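Local structure of PmoF1 (Methylocystis sp. ATCC 49242, 6P17) at residues A[30-35]-A[76-81]; A[46-51]-A[101-106]. The protein probably binds copper as a periplasmic protein of the PCu(A)C copper-chaperone family, in a methane-oxidising bacterium. All coordinates share one frame; numbering follows the deposited sequence.

Contact 1 of 2, residues A[30-35]-A[76-81]; sequences YAFIHN and KITLAP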
ATOM      1  N   TYR A  30      -1.054  -3.627  -2.717  1.00 15.06           N
ATOM      2  CA  TYR A  30      -2.508  -3.552  -2.749  1.00 13.93           C
ATOM      3  C   TYR A  30      -3.043  -3.695  -1.334  1.00 17.56           C
ATOM      4  O   TYR A  30      -2.352  -4.222  -0.454  1.00 17.38           O
ATOM      5  CB  TYR A  30      -3.092  -4.653  -3.623  1.00 16.02           C
ATOM      6  CG  TYR A  30      -2.553  -4.679  -5.044  1.00 19.36           C
ATOM      7  CD1 TYR A  30      -2.728  -3.599  -5.894  1.00 18.59           C
ATOM      8  CD2 TYR A  30      -1.886  -5.797  -5.533  1.00 21.83           C
ATOM      9  CE1 TYR A  30      -2.257  -3.627  -7.192  1.00 26.56           C
ATOM     10  CE2 TYR A  30      -1.404  -5.838  -6.829  1.00 25.47           C
ATOM     11  CZ  TYR A  30      -1.594  -4.751  -7.656  1.00 26.40           C
ATOM     12  OH  TYR A  30      -1.110  -4.792  -8.940  1.00 24.17           O
ATOM     13  N   ALA A  31      -4.282  -3.228  -1.124  1.00 15.63           N
ATOM     14  CA  ALA A  31      -4.917  -3.298   0.193  1.00 16.33           C
ATOM     15  C   ALA A  31      -6.302  -2.657   0.139  1.00 15.59           C
ATOM     16  O   ALA A  31      -6.670  -1.977  -0.825  1.00 18.10           O
ATOM     17  CB  ALA A  31      -4.099  -2.597   1.289  1.00 19.90           C
ATOM     18  N   PHE A  32      -7.078  -2.922   1.186  1.00 17.07           N
ATOM     19  CA  PHE A  32      -8.288  -2.177   1.503  1.00 13.68           C
ATOM     20  C   PHE A  32      -7.930  -1.176   2.588  1.00 16.91           C
ATOM     21  O   PHE A  32      -7.283  -1.541   3.575  1.00 19.09           O
ATOM     22  CB  PHE A  32      -9.390  -3.091   2.028  1.00 15.01           C
ATOM     23  CG  PHE A  32      -9.901  -4.092   1.034  1.00 18.63           C
ATOM     24  CD1 PHE A  32      -9.877  -3.837  -0.321  1.00 20.33           C
ATOM     25  CD2 PHE A  32     -10.433  -5.296   1.479  1.00 26.81           C
ATOM     26  CE1 PHE A  32     -10.368  -4.775  -1.223  1.00 27.32           C
ATOM     27  CE2 PHE A  32     -10.923  -6.223   0.592  1.00 32.04           C
ATOM     28  CZ  PHE A  32     -10.889  -5.961  -0.768  1.00 34.00           C
ATOM     29  N   ILE A  33      -8.366   0.070   2.430  1.00 11.25           N
ATOM     30  CA  ILE A  33      -8.186   1.080   3.467  1.00 12.53           C
ATOM     31  C   ILE A  33      -9.541   1.660   3.818  1.00 11.18           C
ATOM     32  O   ILE A  33     -10.185   2.292   2.972  1.00 16.11           O
ATOM     33  CB  ILE A  33      -7.234   2.189   3.025  1.00 12.03           C
ATOM     34  CG1 ILE A  33      -5.897   1.572   2.615  1.00 17.24           C
ATOM     35  CG2 ILE A  33      -7.013   3.141   4.189  1.00 15.54           C
ATOM     36  CD1 ILE A  33      -5.027   2.505   1.787  1.00 20.16           C
ATOM     37  N   HIS A  34      -9.968   1.461   5.058  1.00 12.57           N
ATOM     38  CA  HIS A  34     -11.228   2.019   5.534  1.00 14.96           C
ATOM     39  C   HIS A  34     -10.961   3.347   6.228  1.00 12.30           C
ATOM     40  O   HIS A  34      -9.990   3.477   6.950  1.00 13.36           O
ATOM     41  CB  HIS A  34     -11.902   1.084   6.528  1.00 21.87           C
ATOM     42  CG  HIS A  34     -12.184  -0.277   5.985  1.00 21.11           C
ATOM     43  ND1 HIS A  34     -13.455  -0.688   5.653  1.00 21.74           N
ATOM     44  CD2 HIS A  34     -11.367  -1.322   5.723  1.00 21.07           C
ATOM     45  CE1 HIS A  34     -13.415  -1.937   5.223  1.00 22.85           C
ATOM     46  NE2 HIS A  34     -12.160  -2.344   5.250  1.00 22.34           N
ATOM     47  N   ASN A  35     -11.811   4.322   5.998  1.00 16.75           N
ATOM     48  CA  ASN A  35     -11.841   5.527   6.824  1.00 16.88           C
ATOM     49  C   ASN A  35     -13.153   5.460   7.589  1.00 17.53           C
ATOM     50  O   ASN A  35     -14.218   5.683   7.013  1.00 17.88           O
ATOM     51  CB  ASN A  35     -11.740   6.797   5.980  1.00 16.35           C
ATOM     52  CG  ASN A  35     -11.674   8.061   6.828  1.00 16.19           C
ATOM     53  OD1 ASN A  35     -11.877   8.028   8.039  1.00 15.67           O
ATOM     54  ND2 ASN A  35     -11.394   9.183   6.184  1.00 18.03           N
ATOM     55  N   LYS A  76     -14.630   2.802   2.227  1.00 20.14           N
ATOM     56  CA  LYS A  76     -13.527   1.878   2.001  1.00 20.05           C
ATOM     57  C   LYS A  76     -12.958   2.152   0.613  1.00 19.73           C
ATOM     58  O   LYS A  76     -13.692   2.135  -0.378  1.00 22.55           O
ATOM     59  CB  LYS A  76     -13.986   0.422   2.105  1.00 25.03           C
ATOM     60  CG  LYS A  76     -12.887  -0.585   1.769  1.00 24.22           C
ATOM     61  CD  LYS A  76     -13.370  -2.031   1.833  1.00 24.27           C
ATOM     62  CE  LYS A  76     -13.727  -2.560   0.451  1.00 25.38           C
ATOM     63  NZ  LYS A  76     -13.980  -4.033   0.465  1.00 26.83           N
ATOM     64  N   ILE A  77     -11.668   2.422   0.539  1.00 14.22           N
ATOM     65  CA  ILE A  77     -10.991   2.594  -0.741  1.00 12.19           C
ATOM     66  C   ILE A  77     -10.227   1.317  -1.030  1.00 18.45           C
ATOM     67  O   ILE A  77      -9.568   0.764  -0.140  1.00 17.70           O
ATOM     68  CB  ILE A  77     -10.040   3.805  -0.717  1.00 17.02           C
ATOM     69  CG1 ILE A  77     -10.826   5.074  -0.421  1.00 18.75           C
ATOM     70  CG2 ILE A  77      -9.277   3.921  -2.044  1.00 20.67           C
ATOM     71  CD1 ILE A  77     -11.859   5.405  -1.503  1.00 27.39           C
ATOM     72  N   THR A  78     -10.272   0.870  -2.279  1.00 14.59           N
ATOM     73  CA  THR A  78      -9.597  -0.350  -2.703  1.00 14.83           C
ATOM     74  C   THR A  78      -8.352  -0.028  -3.522  1.00 17.45           C
ATOM     75  O   THR A  78      -8.436   0.687  -4.527  1.00 17.46           O
ATOM     76  CB  THR A  78     -10.559  -1.219  -3.526  1.00 21.22           C
ATOM     77  OG1 THR A  78     -11.590  -1.693  -2.662  1.00 23.46           O
ATOM     78  CG2 THR A  78      -9.834  -2.399  -4.136  1.00 22.76           C
ATOM     79  N   LEU A  79      -7.206  -0.572  -3.111  1.00 16.65           N
ATOM     80  CA  LEU A  79      -6.013  -0.587  -3.951  1.00 15.78           C
ATOM     81  C   LEU A  79      -5.897  -1.992  -4.516  1.00 17.60           C
ATOM     82  O   LEU A  79      -5.799  -2.959  -3.753  1.00 13.58           O
ATOM     83  CB  LEU A  79      -4.743  -0.211  -3.177  1.00 14.79           C
ATOM     84  CG  LEU A  79      -4.424   1.255  -2.871  1.00 16.35           C
ATOM     85  CD1 LEU A  79      -5.583   1.984  -2.172  1.00 20.66           C
ATOM     86  CD2 LEU A  79      -3.143   1.340  -2.022  1.00 15.30           C
ATOM     87  N   ALA A  80      -5.913  -2.114  -5.841  1.00 13.88           N
ATOM     88  CA  ALA A  80      -6.076  -3.428  -6.445  1.00 15.60           C
ATOM     89  C   ALA A  80      -5.522  -3.391  -7.864  1.00 16.24           C
ATOM     90  O   ALA A  80      -5.367  -2.306  -8.443  1.00 18.02           O
ATOM     91  CB  ALA A  80      -7.553  -3.855  -6.442  1.00 20.12           C
ATOM     92  N   PRO A  81      -5.193  -4.553  -8.438  1.00 17.88           N
ATOM     93  CA  PRO A  81      -4.704  -4.589  -9.822  1.00 23.32           C
ATOM     94  C   PRO A  81      -5.636  -3.835 -10.750  1.00 22.70           C
ATOM     95  O   PRO A  81      -6.860  -4.017 -10.709  1.00 22.38           O
ATOM     96  CB  PRO A  81      -4.692  -6.088 -10.157  1.00 24.38           C
ATOM     97  CG  PRO A  81      -4.507  -6.763  -8.844  1.00 26.32           C
ATOM     98  CD  PRO A  81      -5.224  -5.895  -7.832  1.00 22.33           C
TER
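Pro81 lies flat over one face of the Tyr30 ring, with its CD 3.7 Å from the ring centroid and almost on the ring normal, a CH-pi contact. Lys76 serves two rings. Its CG sits over one face of the His34 imidazole, off its centre, and its CD comes 3.4 Å from His34 CE1. Its chain then bends (chi3 98°), which carries NZ over the Phe32 ring. NZ stands 3.7 Å from the Phe32 ring centroid, 9° off the normal, a cation-pi contact. Thr78 CG2 reaches the edge of the same ring in its plane. His34 NE2 is hydrogen-bonded to Glu13.

Below, the antiparallel strands pair Ala31 with Leu79 and Ile33 with Ile77, each through two backbone hydrogen bonds. The bond from Leu79 N to Ala31 O is 2.7 Å, and that from Ile33 N to Ile77 O is nearly straight at 175°. On the other face of the sheet Ile33 CD1 meets Leu79 CD1 at 4.0 Å, and Val69 and Leu71 add to this apolar side. Strand 27-35 also pairs along its other edge with strand 10-18 (Tyr30 with Trp16, Phe32 with Glu13), consistent with the cupredoxin-like beta-sandwich of the PCu(A)C family.

With an alanine at Tyr30, Pro81 would probably lose the flat surface it rests on, and Trp16 its aromatic neighbour. The chemistry divides the beta-ladder by face: aliphatic packing on the Ile33 and Leu79 side, and a lysine across two aromatic rings on the Phe32 and His34 side. The Lys76 ammonium is probably steadied by the pi electrons of Phe32.

Contact 2 of 2, residues A[46-51]-A[101-106]; sequences VKVEKF and LEMTLV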
ATOM      1  N   VAL A  46       4.872   5.709   1.483  1.00 14.75           N
ATOM      2  CA  VAL A  46       5.108   4.354   1.946  1.00 14.35           C
ATOM      3  C   VAL A  46       6.613   4.176   2.052  1.00 20.50           C
ATOM      4  O   VAL A  46       7.362   4.576   1.152  1.00 19.40           O
ATOM      5  CB  VAL A  46       4.489   3.309   0.998  1.00 15.42           C
ATOM      6  CG1 VAL A  46       4.848   1.897   1.433  1.00 18.70           C
ATOM      7  CG2 VAL A  46       2.990   3.481   0.939  1.00 12.40           C
ATOM      8  N   LYS A  47       7.055   3.611   3.164  1.00 19.97           N
ATOM      9  CA  LYS A  47       8.462   3.336   3.401  1.00 22.91           C
ATOM     10  C   LYS A  47       8.637   1.831   3.432  1.00 23.13           C
ATOM     11  O   LYS A  47       7.867   1.135   4.096  1.00 21.50           O
ATOM     12  CB  LYS A  47       8.937   3.951   4.719  1.00 25.32           C
ATOM     13  CG  LYS A  47       8.662   5.438   4.877  1.00 30.83           C
ATOM     14  CD  LYS A  47       9.105   5.921   6.257  1.00 36.85           C
ATOM     15  CE  LYS A  47       8.457   7.254   6.626  1.00 41.33           C
ATOM     16  NZ  LYS A  47       8.830   7.691   7.998  1.00 40.71           N
ATOM     17  N   VAL A  48       9.641   1.331   2.719  1.00 20.52           N
ATOM     18  CA  VAL A  48       9.895  -0.104   2.684  1.00 24.41           C
ATOM     19  C   VAL A  48      11.400  -0.324   2.610  1.00 27.11           C
ATOM     20  O   VAL A  48      12.084   0.243   1.751  1.00 28.88           O
ATOM     21  CB  VAL A  48       9.142  -0.784   1.515  1.00 22.67           C
ATOM     22  CG1 VAL A  48       9.471  -0.111   0.206  1.00 26.81           C
ATOM     23  CG2 VAL A  48       9.435  -2.291   1.475  1.00 22.61           C
ATOM     24  N   GLU A  49      11.923  -1.121   3.542  1.00 31.10           N
ATOM     25  CA  GLU A  49      13.366  -1.309   3.604  1.00 38.66           C
ATOM     26  C   GLU A  49      13.883  -2.207   2.490  1.00 36.26           C
ATOM     27  O   GLU A  49      15.022  -2.031   2.042  1.00 39.26           O
ATOM     28  CB  GLU A  49      13.765  -1.875   4.967  1.00 47.66           C
ATOM     29  CG  GLU A  49      14.065  -0.812   6.012  1.00 58.20           C
ATOM     30  CD  GLU A  49      15.433  -0.176   5.820  1.00 69.33           C
ATOM     31  OE1 GLU A  49      15.544   1.063   5.949  1.00 73.76           O
ATOM     32  OE2 GLU A  49      16.399  -0.918   5.537  1.00 72.89           O
ATOM     33  N   LYS A  50      13.085  -3.168   2.032  1.00 31.06           N
ATOM     34  CA  LYS A  50      13.553  -4.128   1.037  1.00 35.74           C
ATOM     35  C   LYS A  50      13.414  -3.641  -0.402  1.00 33.05           C
ATOM     36  O   LYS A  50      13.746  -4.394  -1.322  1.00 34.33           O
ATOM     37  CB  LYS A  50      12.820  -5.462   1.205  1.00 33.03           C
ATOM     38  CG  LYS A  50      13.258  -6.222   2.445  1.00 36.57           C
ATOM     39  CD  LYS A  50      12.809  -7.665   2.414  1.00 34.94           C
ATOM     40  CE  LYS A  50      13.167  -8.371   3.713  1.00 38.06           C
ATOM     41  NZ  LYS A  50      12.534  -9.714   3.798  1.00 37.58           N
ATOM     42  N   PHE A  51      12.948  -2.413  -0.620  1.00 31.62           N
ATOM     43  CA  PHE A  51      12.874  -1.817  -1.948  1.00 30.92           C
ATOM     44  C   PHE A  51      13.551  -0.456  -1.939  1.00 31.45           C
ATOM     45  O   PHE A  51      13.698   0.183  -0.895  1.00 30.06           O
ATOM     46  CB  PHE A  51      11.423  -1.658  -2.432  1.00 26.72           C
ATOM     47  CG  PHE A  51      10.792  -2.939  -2.873  1.00 30.54           C
ATOM     48  CD1 PHE A  51      10.207  -3.792  -1.948  1.00 30.66           C
ATOM     49  CD2 PHE A  51      10.783  -3.291  -4.217  1.00 30.00           C
ATOM     50  CE1 PHE A  51       9.628  -4.974  -2.351  1.00 32.11           C
ATOM     51  CE2 PHE A  51      10.205  -4.474  -4.628  1.00 31.79           C
ATOM     52  CZ  PHE A  51       9.625  -5.318  -3.695  1.00 32.19           C
ATOM     53  N   LEU A 101       6.076  -8.815   3.932  1.00 28.22           N
ATOM     54  CA  LEU A 101       6.969  -7.692   3.668  1.00 28.25           C
ATOM     55  C   LEU A 101       6.633  -6.546   4.621  1.00 24.97           C
ATOM     56  O   LEU A 101       5.514  -6.030   4.606  1.00 21.35           O
ATOM     57  CB  LEU A 101       6.853  -7.237   2.215  1.00 30.51           C
ATOM     58  CG  LEU A 101       7.725  -6.030   1.854  1.00 31.01           C
ATOM     59  CD1 LEU A 101       9.148  -6.474   1.645  1.00 30.85           C
ATOM     60  CD2 LEU A 101       7.198  -5.288   0.634  1.00 29.05           C
ATOM     61  N   GLU A 102       7.601  -6.162   5.450  1.00 27.51           N
ATOM     62  CA  GLU A 102       7.392  -5.109   6.436  1.00 27.10           C
ATOM     63  C   GLU A 102       7.447  -3.746   5.759  1.00 25.41           C
ATOM     64  O   GLU A 102       8.342  -3.479   4.953  1.00 26.67           O
ATOM     65  CB  GLU A 102       8.434  -5.211   7.546  1.00 30.49           C
ATOM     66  CG  GLU A 102       8.395  -4.071   8.537  1.00 31.75           C
ATOM     67  CD  GLU A 102       9.171  -4.391   9.796  1.00 39.73           C
ATOM     68  OE1 GLU A 102       8.621  -5.115  10.654  1.00 41.08           O
ATOM     69  OE2 GLU A 102      10.329  -3.940   9.918  1.00 43.50           O
ATOM     70  N   MET A 103       6.477  -2.896   6.078  1.00 23.87           N
ATOM     71  CA  MET A 103       6.230  -1.660   5.351  1.00 25.10           C
ATOM     72  C   MET A 103       5.639  -0.657   6.320  1.00 24.29           C
ATOM     73  O   MET A 103       4.857  -1.019   7.211  1.00 19.98           O
ATOM     74  CB  MET A 103       5.241  -1.831   4.181  1.00 21.99           C
ATOM     75  CG  MET A 103       5.682  -2.730   3.038  1.00 21.71           C
ATOM     76  SD  MET A 103       4.227  -3.023   2.000  1.00 26.59           S
ATOM     77  CE  MET A 103       4.128  -1.454   1.150  1.00 24.83           C
ATOM     78  N   THR A 104       5.983   0.609   6.117  1.00 20.35           N
ATOM     79  CA  THR A 104       5.406   1.694   6.902  1.00 20.34           C
ATOM     80  C   THR A 104       4.509   2.519   5.991  1.00 23.49           C
ATOM     81  O   THR A 104       4.964   3.028   4.960  1.00 20.67           O
ATOM     82  CB  THR A 104       6.478   2.575   7.538  1.00 19.24           C
ATOM     83  OG1 THR A 104       7.249   1.818   8.490  1.00 19.81           O
ATOM     84  CG2 THR A 104       5.806   3.722   8.272  1.00 19.15           C
ATOM     85  N   LEU A 105       3.235   2.628   6.358  1.00 21.85           N
ATOM     86  CA  LEU A 105       2.296   3.493   5.659  1.00 19.28           C
ATOM     87  C   LEU A 105       2.208   4.820   6.397  1.00 21.24           C
ATOM     88  O   LEU A 105       2.111   4.845   7.629  1.00 22.47           O
ATOM     89  CB  LEU A 105       0.914   2.851   5.565  1.00 17.20           C
ATOM     90  CG  LEU A 105       0.672   1.985   4.321  1.00 22.85           C
ATOM     91  CD1 LEU A 105       1.809   0.992   4.066  1.00 22.94           C
ATOM     92  CD2 LEU A 105      -0.686   1.277   4.376  1.00 24.11           C
ATOM     93  N   VAL A 106       2.262   5.922   5.650  1.00 18.08           N
ATOM     94  CA  VAL A 106       2.209   7.262   6.230  1.00 16.83           C
ATOM     95  C   VAL A 106       0.914   7.916   5.769  1.00 16.94           C
ATOM     96  O   VAL A 106       0.731   8.155   4.569  1.00 19.66           O
ATOM     97  CB  VAL A 106       3.419   8.126   5.824  1.00 21.82           C
ATOM     98  CG1 VAL A 106       3.416   9.444   6.601  1.00 24.98           C
ATOM     99  CG2 VAL A 106       4.736   7.385   6.002  1.00 19.35           C
TER
HETATM  100  O   HOH W   1      10.274  -1.684   5.703  1.00 27.85           O
HETATM  101  O   HOH W   2      10.934  -4.227   3.796  1.00 25.21           O
HETATM  102  O   HOH W   3      10.488  -7.751   5.456  1.00 39.72           O
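Lys47 and Thr104 form an antiparallel hydrogen-bonded pair, with Lys47 N to Thr104 O and Thr104 N to Lys47 O both at 2.8 Å, nearly straight and in the carbonyl planes.

The apolar side chains gather on one face. Val46 CG1 points anti to the backbone N (chi1 175°) and meets Met103 CE at 3.4 Å, tighter than usual for two carbons. Met103 bends at chi3 (76°) to bring that methyl across. Leu105 CD1 lies beside the same valine. Leu101 uses both its methyls: CD2 touches Val48 CG2 at 3.8 Å and Phe51 CE1 at 3.9 Å, while CD1 lies 3.8 Å from Lys50 CB. The extended Lys50 chain runs antiparallel to the Leu101 side chain, with its CD also against CD1.

On the other face Lys47 and Thr104 pack CB to CB at 4.0 Å. The extended Lys47 chain crosses Val106, touching its CG2 with CE, and its ammonium salt-bridges Glu112.

Past Val48 the chain turns away from strand 101-106 and water takes over. Two waters accept from Glu49 N and Lys50 N, respectively, and both donate to Glu102 O. This carbonyl is thus gripped twice where direct pairing has stopped.

Strand 111-120 pairs with the far edge of 101-106 through backbone bonds of Leu101 with Ala117, Met103 with Ile115 and Leu105 with Val113. Leu17 and Val12 of strand 10-18 also touch Leu101 and Leu105, in that order. Strand 75-91 packs across the apolar side chains, as opposing strands of a cupredoxin-like sandwich do: Val86 meets Val46, and Leu88 meets Phe51 and Leu101.

Contacts 1 and 2 lie on opposite sides of the chain's centre, about 17 Å apart between centres, and do not touch. Both are antiparallel strand pairs of one mixed sheet, and their segments alternate along the chain. Each is partly buried, with apolar groups on one face and a lysine on the other. The apolar side chains (Ile33 and Leu79; Val46, Met103 and Leu105) face the interior, and Lys76 and Lys47 lie toward the surface. In contact 1 that lysine lies across two rings; in contact 2 it reaches a carboxylate. Contact 1 pairs directly through four backbone bonds, whereas contact 2 has two and continues through water. Strand 75-91 pairs in contact 1 and packs over contact 2.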